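Long-range contacts in immunoreactive 84kD antigen PG93 (Porphyromonas gingivalis, PDB 5M11), which is an essential bacterial surface component of the type IX secretion system and binds zinc and calcium ions: residues S322-W333 with D372-P383; F387-L395 with G420-F429. All coordinates share one frame; numbering follows the deposited sequence.

Interaction 1 of 2, residues S322-W333 with D372-P383; sequences SHGRLYAASGLW and DAIDIAVSNGDP. With ZN (zinc ion), chain J; ZN (zinc ion), chain D.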
ATOM      1  N   SER A 322      18.204   7.421   2.692  1.00 53.82           N
ATOM      2  CA  SER A 322      19.519   8.078   2.677  1.00 54.80           C
ATOM      3  C   SER A 322      19.385   9.599   2.560  1.00 60.33           C
ATOM      4  O   SER A 322      18.428  10.075   1.969  1.00 60.42           O
ATOM      5  CB  SER A 322      20.386   7.564   1.522  1.00 57.70           C
ATOM      6  OG  SER A 322      20.117   6.229   1.128  1.00 65.30           O
ATOM      7  N   HIS A 323      20.363  10.345   3.089  1.00 58.31           N
ATOM      8  CA  HIS A 323      20.464  11.805   3.027  1.00 60.65           C
ATOM      9  C   HIS A 323      19.130  12.531   3.310  1.00 61.44           C
ATOM     10  O   HIS A 323      18.802  13.493   2.601  1.00 60.20           O
ATOM     11  CB  HIS A 323      21.027  12.263   1.661  1.00 63.40           C
ATOM     12  CG  HIS A 323      22.319  11.615   1.246  1.00 67.57           C
ATOM     13  ND1 HIS A 323      23.452  11.676   2.040  1.00 70.75           N
ATOM     14  CD2 HIS A 323      22.620  10.939   0.112  1.00 69.13           C
ATOM     15  CE1 HIS A 323      24.395  11.029   1.372  1.00 70.13           C
ATOM     16  NE2 HIS A 323      23.940  10.569   0.208  1.00 69.47           N
ATOM     17  N   GLY A 324      18.409  12.063   4.349  1.00 56.39           N
ATOM     18  CA  GLY A 324      17.101  12.566   4.785  1.00 55.71           C
ATOM     19  C   GLY A 324      15.988  12.434   3.753  1.00 58.17           C
ATOM     20  O   GLY A 324      15.025  13.211   3.773  1.00 60.47           O
ATOM     21  N   ARG A 325      16.121  11.455   2.833  1.00 49.78           N
ATOM     22  CA  ARG A 325      15.204  11.173   1.739  1.00 48.36           C
ATOM     23  C   ARG A 325      14.902   9.697   1.656  1.00 51.36           C
ATOM     24  O   ARG A 325      15.759   8.860   1.976  1.00 49.88           O
ATOM     25  CB  ARG A 325      15.818  11.609   0.393  1.00 49.53           C
ATOM     26  CG  ARG A 325      15.532  13.031  -0.002  1.00 66.08           C
ATOM     27  CD  ARG A 325      16.455  13.507  -1.105  1.00 79.72           C
ATOM     28  NE  ARG A 325      16.238  14.926  -1.395  1.00 99.08           N
ATOM     29  CZ  ARG A 325      16.934  15.923  -0.856  1.00120.68           C
ATOM     30  NH1 ARG A 325      17.930  15.669  -0.014  1.00104.42           N
ATOM     31  NH2 ARG A 325      16.646  17.181  -1.160  1.00117.84           N
ATOM     32  N   LEU A 326      13.688   9.374   1.181  1.00 47.61           N
ATOM     33  CA  LEU A 326      13.261   8.002   0.938  1.00 45.88           C
ATOM     34  C   LEU A 326      13.400   7.757  -0.554  1.00 50.65           C
ATOM     35  O   LEU A 326      13.064   8.631  -1.342  1.00 52.33           O
ATOM     36  CB  LEU A 326      11.816   7.773   1.433  1.00 45.67           C
ATOM     37  CG  LEU A 326      11.188   6.381   1.236  1.00 48.06           C
ATOM     38  CD1 LEU A 326      11.571   5.435   2.343  1.00 46.86           C
ATOM     39  CD2 LEU A 326       9.681   6.478   1.172  1.00 48.68           C
ATOM     40  N   TYR A 327      13.939   6.605  -0.934  1.00 46.10           N
ATOM     41  CA  TYR A 327      14.109   6.183  -2.319  1.00 46.03           C
ATOM     42  C   TYR A 327      13.311   4.904  -2.473  1.00 50.91           C
ATOM     43  O   TYR A 327      13.501   3.979  -1.693  1.00 48.88           O
ATOM     44  CB  TYR A 327      15.609   5.993  -2.674  1.00 46.16           C
ATOM     45  CG  TYR A 327      16.472   7.235  -2.531  1.00 46.70           C
ATOM     46  CD1 TYR A 327      16.896   7.946  -3.647  1.00 47.66           C
ATOM     47  CD2 TYR A 327      16.884   7.682  -1.275  1.00 47.55           C
ATOM     48  CE1 TYR A 327      17.692   9.082  -3.520  1.00 46.63           C
ATOM     49  CE2 TYR A 327      17.677   8.821  -1.137  1.00 48.58           C
ATOM     50  CZ  TYR A 327      18.078   9.515  -2.264  1.00 53.53           C
ATOM     51  OH  TYR A 327      18.860  10.631  -2.119  1.00 54.46           O
ATOM     52  N   ALA A 328      12.361   4.878  -3.404  1.00 51.33           N
ATOM     53  CA  ALA A 328      11.514   3.711  -3.613  1.00 52.79           C
ATOM     54  C   ALA A 328      11.373   3.338  -5.087  1.00 61.20           C
ATOM     55  O   ALA A 328      11.289   4.210  -5.962  1.00 61.48           O
ATOM     56  CB  ALA A 328      10.150   3.958  -3.019  1.00 54.11           C
ATOM     57  N   ALA A 329      11.347   2.017  -5.336  1.00 60.63           N
ATOM     58  CA  ALA A 329      11.189   1.369  -6.640  1.00 63.50           C
ATOM     59  C   ALA A 329       9.904   0.579  -6.621  1.00 72.82           C
ATOM     60  O   ALA A 329       9.674  -0.204  -5.696  1.00 72.78           O
ATOM     61  CB  ALA A 329      12.379   0.458  -6.935  1.00 63.71           C
ATOM     62  N   SER A 330       9.054   0.791  -7.609  1.00 73.88           N
ATOM     63  CA  SER A 330       7.769   0.120  -7.614  1.00 77.00           C
ATOM     64  C   SER A 330       7.802  -1.215  -8.363  1.00 86.51           C
ATOM     65  O   SER A 330       7.269  -2.191  -7.833  1.00 86.94           O
ATOM     66  CB  SER A 330       6.694   1.042  -8.184  1.00 82.49           C
ATOM     67  OG  SER A 330       6.887   1.331  -9.556  1.00 95.39           O
ATOM     68  N   GLY A 331       8.416  -1.224  -9.565  1.00 86.41           N
ATOM     69  CA  GLY A 331       8.533  -2.335 -10.518  1.00 88.50           C
ATOM     70  C   GLY A 331       8.605  -3.730  -9.941  1.00 92.81           C
ATOM     71  O   GLY A 331       9.241  -3.936  -8.908  1.00 90.31           O
ATOM     72  N   LEU A 332       7.961  -4.693 -10.615  1.00 93.18           N
ATOM     73  CA  LEU A 332       7.846  -6.087 -10.172  1.00 94.57           C
ATOM     74  C   LEU A 332       8.992  -7.028 -10.629  1.00 99.99           C
ATOM     75  O   LEU A 332       9.683  -6.767 -11.622  1.00 99.26           O
ATOM     76  CB  LEU A 332       6.502  -6.653 -10.661  1.00 98.09           C
ATOM     77  CG  LEU A 332       5.358  -6.687  -9.638  1.00103.09           C
ATOM     78  CD1 LEU A 332       4.897  -5.279  -9.233  1.00101.62           C
ATOM     79  CD2 LEU A 332       4.174  -7.457 -10.183  1.00109.34           C
ATOM     80  N   TRP A 333       9.171  -8.135  -9.867  1.00 97.93           N
ATOM     81  CA  TRP A 333      10.146  -9.208 -10.114  1.00 98.85           C
ATOM     82  C   TRP A 333       9.414 -10.552 -10.269  1.00106.72           C
ATOM     83  O   TRP A 333       8.347 -10.774  -9.681  1.00107.13           O
ATOM     84  CB  TRP A 333      11.217  -9.291  -8.983  1.00 94.69           C
ATOM     85  CG  TRP A 333      12.196 -10.446  -9.069  1.00 96.00           C
ATOM     86  CD1 TRP A 333      13.416 -10.444  -9.684  1.00 98.61           C
ATOM     87  CD2 TRP A 333      12.035 -11.763  -8.504  1.00 97.45           C
ATOM     88  NE1 TRP A 333      14.014 -11.679  -9.558  1.00 99.00           N
ATOM     89  CE2 TRP A 333      13.187 -12.508  -8.840  1.00101.72           C
ATOM     90  CE3 TRP A 333      11.009 -12.399  -7.774  1.00 99.71           C
ATOM     91  CZ2 TRP A 333      13.351 -13.851  -8.457  1.00102.78           C
ATOM     92  CZ3 TRP A 333      11.170 -13.729  -7.400  1.00102.75           C
ATOM     93  CH2 TRP A 333      12.328 -14.440  -7.738  1.00103.90           C
ATOM     94  N   ASP A 372       9.842  -2.201 -14.857  1.00 81.03           N
ATOM     95  CA  ASP A 372      10.238  -3.026 -13.728  1.00 78.08           C
ATOM     96  C   ASP A 372      11.513  -2.524 -13.079  1.00 77.49           C
ATOM     97  O   ASP A 372      12.519  -3.240 -13.045  1.00 76.51           O
ATOM     98  CB  ASP A 372      10.375  -4.509 -14.131  1.00 82.11           C
ATOM     99  CG  ASP A 372       9.333  -4.991 -15.120  1.00 95.86           C
ATOM    100  OD1 ASP A 372       8.144  -5.093 -14.729  1.00 96.38           O
ATOM    101  OD2 ASP A 372       9.703  -5.260 -16.288  1.00104.29           O
ATOM    102  N   ALA A 373      11.468  -1.284 -12.562  1.00 71.72           N
ATOM    103  CA  ALA A 373      12.553  -0.705 -11.772  1.00 68.62           C
ATOM    104  C   ALA A 373      12.514  -1.425 -10.421  1.00 71.11           C
ATOM    105  O   ALA A 373      11.501  -1.349  -9.728  1.00 70.19           O
ATOM    106  CB  ALA A 373      12.350   0.796 -11.625  1.00 68.53           C
ATOM    107  N   ILE A 374      13.544  -2.216 -10.099  1.00 68.11           N
ATOM    108  CA  ILE A 374      13.481  -3.064  -8.903  1.00 67.65           C
ATOM    109  C   ILE A 374      14.550  -2.790  -7.803  1.00 70.19           C
ATOM    110  O   ILE A 374      14.431  -3.383  -6.716  1.00 70.30           O
ATOM    111  CB  ILE A 374      13.534  -4.556  -9.317  1.00 72.56           C
ATOM    112  CG1 ILE A 374      14.654  -4.817 -10.332  1.00 73.90           C
ATOM    113  CG2 ILE A 374      12.183  -5.022  -9.839  1.00 75.70           C
ATOM    114  CD1 ILE A 374      15.261  -6.037 -10.146  1.00 84.69           C
ATOM    115  N   ASP A 375      15.577  -1.950  -8.063  1.00 64.40           N
ATOM    116  CA  ASP A 375      16.573  -1.639  -7.030  1.00 61.82           C
ATOM    117  C   ASP A 375      17.152  -0.225  -7.198  1.00 63.83           C
ATOM    118  O   ASP A 375      17.284   0.294  -8.309  1.00 63.41           O
ATOM    119  CB  ASP A 375      17.713  -2.688  -6.959  1.00 64.00           C
ATOM    120  CG  ASP A 375      18.268  -2.996  -5.557  1.00 75.89           C
ATOM    121  OD1 ASP A 375      18.082  -2.161  -4.631  1.00 74.32           O
ATOM    122  OD2 ASP A 375      18.915  -4.050  -5.396  1.00 85.45           O
ATOM    123  N   ILE A 376      17.458   0.396  -6.055  1.00 59.72           N
ATOM    124  CA  ILE A 376      18.044   1.724  -5.941  1.00 59.65           C
ATOM    125  C   ILE A 376      19.401   1.605  -5.261  1.00 63.62           C
ATOM    126  O   ILE A 376      19.619   0.701  -4.436  1.00 63.61           O
ATOM    127  CB  ILE A 376      17.122   2.708  -5.155  1.00 62.49           C
ATOM    128  CG1 ILE A 376      15.598   2.484  -5.440  1.00 64.26           C
ATOM    129  CG2 ILE A 376      17.537   4.180  -5.381  1.00 63.00           C
ATOM    130  CD1 ILE A 376      15.041   2.982  -6.816  1.00 74.61           C
ATOM    131  N   ALA A 377      20.320   2.516  -5.629  1.00 59.24           N
ATOM    132  CA  ALA A 377      21.639   2.672  -5.028  1.00 57.78           C
ATOM    133  C   ALA A 377      21.942   4.147  -5.011  1.00 60.30           C
ATOM    134  O   ALA A 377      22.002   4.759  -6.068  1.00 61.82           O
ATOM    135  CB  ALA A 377      22.698   1.884  -5.785  1.00 58.97           C
ATOM    136  N   VAL A 378      22.027   4.737  -3.818  1.00 54.61           N
ATOM    137  CA  VAL A 378      22.279   6.170  -3.630  1.00 54.47           C
ATOM    138  C   VAL A 378      23.759   6.387  -3.332  1.00 61.01           C
ATOM    139  O   VAL A 378      24.337   5.652  -2.528  1.00 60.21           O
ATOM    140  CB  VAL A 378      21.400   6.751  -2.489  1.00 56.27           C
ATOM    141  CG1 VAL A 378      21.493   8.268  -2.447  1.00 56.91           C
ATOM    142  CG2 VAL A 378      19.957   6.306  -2.623  1.00 55.42           C
ATOM    143  N   SER A 379      24.367   7.412  -3.923  1.00 60.35           N
ATOM    144  CA  SER A 379      25.762   7.679  -3.616  1.00 61.98           C
ATOM    145  C   SER A 379      25.892   8.307  -2.220  1.00 70.24           C
ATOM    146  O   SER A 379      24.904   8.770  -1.647  1.00 68.97           O
ATOM    147  CB  SER A 379      26.385   8.585  -4.669  1.00 65.76           C
ATOM    148  OG  SER A 379      25.817   9.879  -4.598  1.00 74.24           O
ATOM    149  N   ASN A 380      27.113   8.253  -1.662  1.00 70.13           N
ATOM    150  CA  ASN A 380      27.514   8.867  -0.394  1.00 69.98           C
ATOM    151  C   ASN A 380      27.868  10.311  -0.718  1.00 75.82           C
ATOM    152  O   ASN A 380      28.601  10.555  -1.681  1.00 77.75           O
ATOM    153  CB  ASN A 380      28.715   8.114   0.236  1.00 68.98           C
ATOM    154  CG  ASN A 380      29.133   6.804  -0.433  1.00 76.77           C
ATOM    155  OD1 ASN A 380      28.420   5.796  -0.370  1.00 57.74           O
ATOM    156  ND2 ASN A 380      30.322   6.778  -1.049  1.00 66.69           N
ATOM    157  N   GLY A 381      27.285  11.256  -0.003  1.00 72.41           N
ATOM    158  CA  GLY A 381      27.559  12.668  -0.251  1.00 74.30           C
ATOM    159  C   GLY A 381      26.716  13.366  -1.307  1.00 78.51           C
ATOM    160  O   GLY A 381      26.474  14.572  -1.181  1.00 80.52           O
ATOM    161  N   ASP A 382      26.274  12.655  -2.366  1.00 72.54           N
ATOM    162  CA  ASP A 382      25.452  13.297  -3.400  1.00 72.02           C
ATOM    163  C   ASP A 382      24.027  12.664  -3.429  1.00 72.39           C
ATOM    164  O   ASP A 382      23.806  11.671  -4.122  1.00 70.83           O
ATOM    165  CB  ASP A 382      26.152  13.261  -4.779  1.00 74.80           C
ATOM    166  CG  ASP A 382      25.668  14.277  -5.809  1.00 89.12           C
ATOM    167  OD1 ASP A 382      26.255  14.334  -6.918  1.00 92.72           O
ATOM    168  OD2 ASP A 382      24.684  14.998  -5.527  1.00 93.12           O
ATOM    169  N   PRO A 383      23.051  13.227  -2.668  1.00 68.34           N
ATOM    170  CA  PRO A 383      21.686  12.664  -2.665  1.00 66.70           C
ATOM    171  C   PRO A 383      21.007  12.602  -4.025  1.00 70.83           C
ATOM    172  O   PRO A 383      20.238  11.670  -4.247  1.00 69.19           O
ATOM    173  CB  PRO A 383      20.899  13.622  -1.756  1.00 68.73           C
ATOM    174  CG  PRO A 383      21.715  14.860  -1.680  1.00 75.22           C
ATOM    175  CD  PRO A 383      23.137  14.398  -1.775  1.00 71.19           C
TER
HETATM  176 ZN    ZN J 809      23.657  13.573   2.757  1.00 80.70          ZN
HETATM  177 ZN    ZN D 803      24.753  15.773  -7.561  1.00106.34          ZN
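V378 and I376 pack against Y327 and A329 in the tight part of this contact. V378 CG2 sits over the centre of the Y327 ring, 3.4 Å from its centroid, a CH-pi contact. With CG1 anti to the backbone N (chi1 -171°), CG2 takes the place over the ring, and CG1 reaches the phenol end. The Y327 hydroxyl donates to P383 O (OH to O 2.7 Å), with the donor tilted from the carbonyl plane. I376 CG2 meets Y327 CB, and I376 CD1 lies 3.7 Å from A329 CB. G331 brings its backbone close to D372.

The other end is more open. H323 NE2 donates to S379 O at 2.8 Å, close to the ring plane and in the carbonyl plane. P383 CD lies over one face of the imidazole. H323 ND1 binds a zinc ion (2.0 Å). D382 holds a second zinc ion through both carboxylate oxygens; D384 and K399 complete that site. G381 and N380 are exposed here. The packing of strand 325-329, second in its sheet, against strand 373-378, first of the following four-stranded meander, is typical of neighbouring blades in a beta-propeller.

Interaction 2 of 2, residues F387-L395 with G420-F429; sequences FVGTWGNGL and GDARVKAIAF
This is a blade-to-blade interface of a beta-propeller, where the turn and strands of 387-395 meet the first strand of the next blade. W391 and R423 carry one end of it. R423 CB lies over the centre of the six-membered ring of W391, 3.3 Å from the centroid, as a CH-pi contact. W391 CG is anti to its backbone N (chi1 -157°), which turns a face of the indole to R423, and the two side chains cross obliquely. R423 CD runs on over the CZ2 side of the ring. The guanidinium plane is turned only 27° from the indole plane. R423 NH2 then makes a salt bridge to D421 OD2 at 2.8 Å. K425 CB approaches W391 CZ3 obliquely, while K425 NZ bonds to Y317 OH.

Backbone bonds join the two segments beside the indole. V424 N donates to T390 O, nearly straight at 176°. A422 N donates to G392 O, and A422 O accepts from G394 N (2.9 Å). T390 OG1 and T390 N both donate to G394 O, which ties up the corner between strands 386-390 and 394-399. These are the second and third strands of one four-stranded antiparallel blade, and 422-429 opens the next.

Further along, the contact is apolar. V424 CG2 packs 3.6 Å from G394 C, and V424 CG1 faces L395 CD1. I427 CD1 points at the backbone of F387 and G389. F387 and F429 meet rim to rim, with F429 CZ near the plane of the F387 ring and 3.6 Å from F387 CD2.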
ATOM      1  N   PHE A 387      21.582   5.498  -8.734  1.00 55.52           N
ATOM      2  CA  PHE A 387      21.427   4.538  -9.823  1.00 56.42           C
ATOM      3  C   PHE A 387      20.183   3.676  -9.604  1.00 60.85           C
ATOM      4  O   PHE A 387      19.753   3.461  -8.455  1.00 59.34           O
ATOM      5  CB  PHE A 387      22.676   3.648  -9.964  1.00 58.28           C
ATOM      6  CG  PHE A 387      23.831   4.282 -10.707  1.00 60.94           C
ATOM      7  CD1 PHE A 387      23.966   4.120 -12.085  1.00 66.28           C
ATOM      8  CD2 PHE A 387      24.786   5.030 -10.034  1.00 61.76           C
ATOM      9  CE1 PHE A 387      25.031   4.711 -12.774  1.00 68.09           C
ATOM     10  CE2 PHE A 387      25.839   5.632 -10.724  1.00 66.10           C
ATOM     11  CZ  PHE A 387      25.961   5.459 -12.086  1.00 66.17           C
ATOM     12  N   VAL A 388      19.583   3.208 -10.717  1.00 58.63           N
ATOM     13  CA  VAL A 388      18.391   2.357 -10.687  1.00 58.61           C
ATOM     14  C   VAL A 388      18.590   1.135 -11.601  1.00 64.24           C
ATOM     15  O   VAL A 388      18.958   1.273 -12.763  1.00 65.55           O
ATOM     16  CB  VAL A 388      17.086   3.124 -11.034  1.00 62.66           C
ATOM     17  CG1 VAL A 388      15.863   2.204 -10.960  1.00 62.50           C
ATOM     18  CG2 VAL A 388      16.899   4.327 -10.115  1.00 61.38           C
ATOM     19  N   GLY A 389      18.321  -0.041 -11.052  1.00 60.41           N
ATOM     20  CA  GLY A 389      18.407  -1.296 -11.776  1.00 61.82           C
ATOM     21  C   GLY A 389      17.035  -1.763 -12.193  1.00 68.21           C
ATOM     22  O   GLY A 389      16.168  -1.982 -11.337  1.00 68.37           O
ATOM     23  N   THR A 390      16.816  -1.860 -13.515  1.00 65.98           N
ATOM     24  CA  THR A 390      15.567  -2.350 -14.087  1.00 67.75           C
ATOM     25  C   THR A 390      15.734  -3.811 -14.486  1.00 72.86           C
ATOM     26  O   THR A 390      16.784  -4.203 -15.014  1.00 73.06           O
ATOM     27  CB  THR A 390      15.101  -1.509 -15.275  1.00 81.81           C
ATOM     28  OG1 THR A 390      16.123  -1.500 -16.266  1.00 85.71           O
ATOM     29  CG2 THR A 390      14.698  -0.089 -14.881  1.00 79.35           C
ATOM     30  N   TRP A 391      14.706  -4.620 -14.224  1.00 69.90           N
ATOM     31  CA  TRP A 391      14.761  -6.028 -14.566  1.00 71.43           C
ATOM     32  C   TRP A 391      14.330  -6.210 -16.035  1.00 78.30           C
ATOM     33  O   TRP A 391      13.142  -6.372 -16.339  1.00 79.90           O
ATOM     34  CB  TRP A 391      13.926  -6.853 -13.580  1.00 69.73           C
ATOM     35  CG  TRP A 391      14.342  -8.287 -13.506  1.00 71.86           C
ATOM     36  CD1 TRP A 391      13.637  -9.364 -13.954  1.00 77.71           C
ATOM     37  CD2 TRP A 391      15.563  -8.802 -12.954  1.00 70.43           C
ATOM     38  NE1 TRP A 391      14.344 -10.518 -13.725  1.00 78.08           N
ATOM     39  CE2 TRP A 391      15.533 -10.203 -13.113  1.00 76.99           C
ATOM     40  CE3 TRP A 391      16.708  -8.210 -12.386  1.00 69.00           C
ATOM     41  CZ2 TRP A 391      16.602 -11.022 -12.716  1.00 76.01           C
ATOM     42  CZ3 TRP A 391      17.764  -9.023 -12.001  1.00 70.08           C
ATOM     43  CH2 TRP A 391      17.709 -10.409 -12.175  1.00 72.99           C
ATOM     44  N   GLY A 392      15.317  -6.102 -16.928  1.00 74.91           N
ATOM     45  CA  GLY A 392      15.130  -6.217 -18.367  1.00 77.97           C
ATOM     46  C   GLY A 392      15.607  -5.040 -19.199  1.00 83.11           C
ATOM     47  O   GLY A 392      16.008  -5.243 -20.343  1.00 86.20           O
ATOM     48  N   ASN A 393      15.590  -3.806 -18.651  1.00 78.28           N
ATOM     49  CA  ASN A 393      15.966  -2.602 -19.413  1.00 79.51           C
ATOM     50  C   ASN A 393      17.359  -1.968 -19.077  1.00 80.93           C
ATOM     51  O   ASN A 393      17.719  -0.939 -19.668  1.00 81.62           O
ATOM     52  CB  ASN A 393      14.881  -1.535 -19.276  1.00 83.30           C
ATOM     53  CG  ASN A 393      13.673  -1.807 -20.132  1.00113.23           C
ATOM     54  OD1 ASN A 393      13.714  -1.699 -21.373  1.00105.18           O
ATOM     55  ND2 ASN A 393      12.568  -2.160 -19.478  1.00107.95           N
ATOM     56  N   GLY A 394      18.121  -2.576 -18.174  1.00 74.14           N
ATOM     57  CA  GLY A 394      19.461  -2.099 -17.843  1.00 71.41           C
ATOM     58  C   GLY A 394      19.618  -1.267 -16.587  1.00 68.88           C
ATOM     59  O   GLY A 394      18.771  -1.306 -15.695  1.00 66.25           O
ATOM     60  N   LEU A 395      20.751  -0.551 -16.500  1.00 62.80           N
ATOM     61  CA  LEU A 395      21.108   0.314 -15.380  1.00 59.27           C
ATOM     62  C   LEU A 395      20.854   1.764 -15.756  1.00 66.24           C
ATOM     63  O   LEU A 395      21.169   2.192 -16.875  1.00 68.93           O
ATOM     64  CB  LEU A 395      22.581   0.097 -15.000  1.00 57.85           C
ATOM     65  CG  LEU A 395      23.137   0.837 -13.783  1.00 58.71           C
ATOM     66  CD1 LEU A 395      22.330   0.552 -12.545  1.00 57.00           C
ATOM     67  CD2 LEU A 395      24.555   0.439 -13.539  1.00 58.43           C
ATOM     68  N   GLY A 420      18.925  -7.151 -26.106  1.00104.20           N
ATOM     69  CA  GLY A 420      18.181  -6.007 -25.584  1.00102.16           C
ATOM     70  C   GLY A 420      17.567  -6.222 -24.209  1.00103.71           C
ATOM     71  O   GLY A 420      16.711  -5.435 -23.783  1.00102.17           O
ATOM     72  N   ASP A 421      18.014  -7.278 -23.492  1.00 99.22           N
ATOM     73  CA  ASP A 421      17.489  -7.643 -22.178  1.00 96.29           C
ATOM     74  C   ASP A 421      18.589  -7.759 -21.098  1.00 95.76           C
ATOM     75  O   ASP A 421      19.250  -8.793 -20.971  1.00 96.24           O
ATOM     76  CB  ASP A 421      16.696  -8.954 -22.273  1.00101.31           C
ATOM     77  CG  ASP A 421      15.572  -9.035 -21.263  1.00115.23           C
ATOM     78  OD1 ASP A 421      14.412  -8.722 -21.637  1.00117.65           O
ATOM     79  OD2 ASP A 421      15.855  -9.363 -20.087  1.00120.98           O
ATOM     80  N   ALA A 422      18.758  -6.690 -20.308  1.00 87.27           N
ATOM     81  CA  ALA A 422      19.732  -6.634 -19.223  1.00 82.81           C
ATOM     82  C   ALA A 422      18.988  -6.434 -17.912  1.00 82.97           C
ATOM     83  O   ALA A 422      18.420  -5.366 -17.660  1.00 80.66           O
ATOM     84  CB  ALA A 422      20.738  -5.521 -19.468  1.00 82.22           C
ATOM     85  N   ARG A 423      18.943  -7.497 -17.106  1.00 78.50           N
ATOM     86  CA  ARG A 423      18.230  -7.504 -15.838  1.00 75.51           C
ATOM     87  C   ARG A 423      19.199  -7.260 -14.668  1.00 74.89           C
ATOM     88  O   ARG A 423      19.977  -8.142 -14.312  1.00 74.85           O
ATOM     89  CB  ARG A 423      17.435  -8.800 -15.689  1.00 78.16           C
ATOM     90  CG  ARG A 423      18.092 -10.041 -16.270  1.00 95.96           C
ATOM     91  CD  ARG A 423      17.120 -11.205 -16.293  1.00107.77           C
ATOM     92  NE  ARG A 423      16.006 -10.982 -17.213  1.00111.03           N
ATOM     93  CZ  ARG A 423      15.612 -11.847 -18.140  1.00127.94           C
ATOM     94  NH1 ARG A 423      16.256 -13.000 -18.300  1.00113.87           N
ATOM     95  NH2 ARG A 423      14.588 -11.563 -18.929  1.00120.35           N
ATOM     96  N   VAL A 424      19.136  -6.034 -14.084  1.00 67.57           N
ATOM     97  CA  VAL A 424      20.022  -5.525 -13.026  1.00 64.13           C
ATOM     98  C   VAL A 424      19.328  -5.479 -11.637  1.00 63.94           C
ATOM     99  O   VAL A 424      18.411  -4.673 -11.432  1.00 62.86           O
ATOM    100  CB  VAL A 424      20.558  -4.095 -13.406  1.00 67.35           C
ATOM    101  CG1 VAL A 424      21.615  -3.599 -12.417  1.00 64.75           C
ATOM    102  CG2 VAL A 424      21.099  -4.042 -14.833  1.00 69.40           C
ATOM    103  N   LYS A 425      19.827  -6.285 -10.679  1.00 57.42           N
ATOM    104  CA  LYS A 425      19.362  -6.302  -9.282  1.00 55.09           C
ATOM    105  C   LYS A 425      20.586  -6.335  -8.333  1.00 58.71           C
ATOM    106  O   LYS A 425      21.694  -6.511  -8.825  1.00 60.16           O
ATOM    107  CB  LYS A 425      18.390  -7.472  -8.998  1.00 57.89           C
ATOM    108  CG  LYS A 425      17.609  -7.230  -7.718  1.00 63.85           C
ATOM    109  CD  LYS A 425      16.604  -8.271  -7.300  1.00 74.52           C
ATOM    110  CE  LYS A 425      15.929  -7.685  -6.070  1.00 83.40           C
ATOM    111  NZ  LYS A 425      14.840  -8.531  -5.531  1.00 89.85           N
ATOM    112  N   ALA A 426      20.394  -6.157  -6.991  1.00 52.89           N
ATOM    113  CA  ALA A 426      21.429  -6.158  -5.932  1.00 50.75           C
ATOM    114  C   ALA A 426      22.546  -5.094  -6.166  1.00 53.46           C
ATOM    115  O   ALA A 426      23.740  -5.430  -6.129  1.00 53.35           O
ATOM    116  CB  ALA A 426      22.035  -7.549  -5.775  1.00 52.32           C
ATOM    117  N   ILE A 427      22.151  -3.804  -6.357  1.00 48.95           N
ATOM    118  CA  ILE A 427      23.095  -2.689  -6.597  1.00 48.11           C
ATOM    119  C   ILE A 427      23.384  -1.894  -5.315  1.00 52.57           C
ATOM    120  O   ILE A 427      22.449  -1.468  -4.623  1.00 53.22           O
ATOM    121  CB  ILE A 427      22.676  -1.721  -7.746  1.00 50.57           C
ATOM    122  CG1 ILE A 427      21.207  -1.222  -7.604  1.00 49.91           C
ATOM    123  CG2 ILE A 427      22.945  -2.366  -9.095  1.00 52.16           C
ATOM    124  CD1 ILE A 427      20.828   0.049  -8.438  1.00 54.93           C
ATOM    125  N   ALA A 428      24.684  -1.648  -5.037  1.00 47.37           N
ATOM    126  CA  ALA A 428      25.116  -0.864  -3.879  1.00 45.63           C
ATOM    127  C   ALA A 428      26.402  -0.092  -4.195  1.00 51.93           C
ATOM    128  O   ALA A 428      27.046  -0.358  -5.211  1.00 50.20           O
ATOM    129  CB  ALA A 428      25.319  -1.775  -2.677  1.00 45.37           C
ATOM    130  N   PHE A 429      26.752   0.887  -3.335  1.00 51.14           N
ATOM    131  CA  PHE A 429      27.978   1.700  -3.440  1.00 51.90           C
ATOM    132  C   PHE A 429      28.985   1.313  -2.349  1.00 57.92           C
ATOM    133  O   PHE A 429      28.582   1.003  -1.217  1.00 56.10           O
ATOM    134  CB  PHE A 429      27.664   3.212  -3.318  1.00 53.02           C
ATOM    135  CG  PHE A 429      27.225   3.927  -4.574  1.00 54.79           C
ATOM    136  CD1 PHE A 429      28.157   4.441  -5.464  1.00 58.77           C
ATOM    137  CD2 PHE A 429      25.876   4.138  -4.839  1.00 56.69           C
ATOM    138  CE1 PHE A 429      27.747   5.133  -6.611  1.00 60.82           C
ATOM    139  CE2 PHE A 429      25.464   4.832  -5.990  1.00 60.04           C
ATOM    140  CZ  PHE A 429      26.399   5.324  -6.866  1.00 59.39           C
TER

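In the fold
Interactions 1 and 2 follow each other along the chain and lie about 12 Å apart between centres. They share one blade. Its first strand, 373-378, faces the previous blade in interaction 1, and its second and third strands face the next blade in interaction 2. The two are joined directly: A377 O and F387 N are 2.8 Å apart, as are D372 O and W391 N, both probable hydrogen bonds. I374 and D375 form a classic beta bulge opposite G389. The rings of W333 and W391 also meet. Zinc is bound directly by H323 and D382 of interaction 1; in interaction 2 the side chain of K425 lies about 8 Å from a zinc ion, and that of F387 about 8 Å from the side chain of zinc ligand K399.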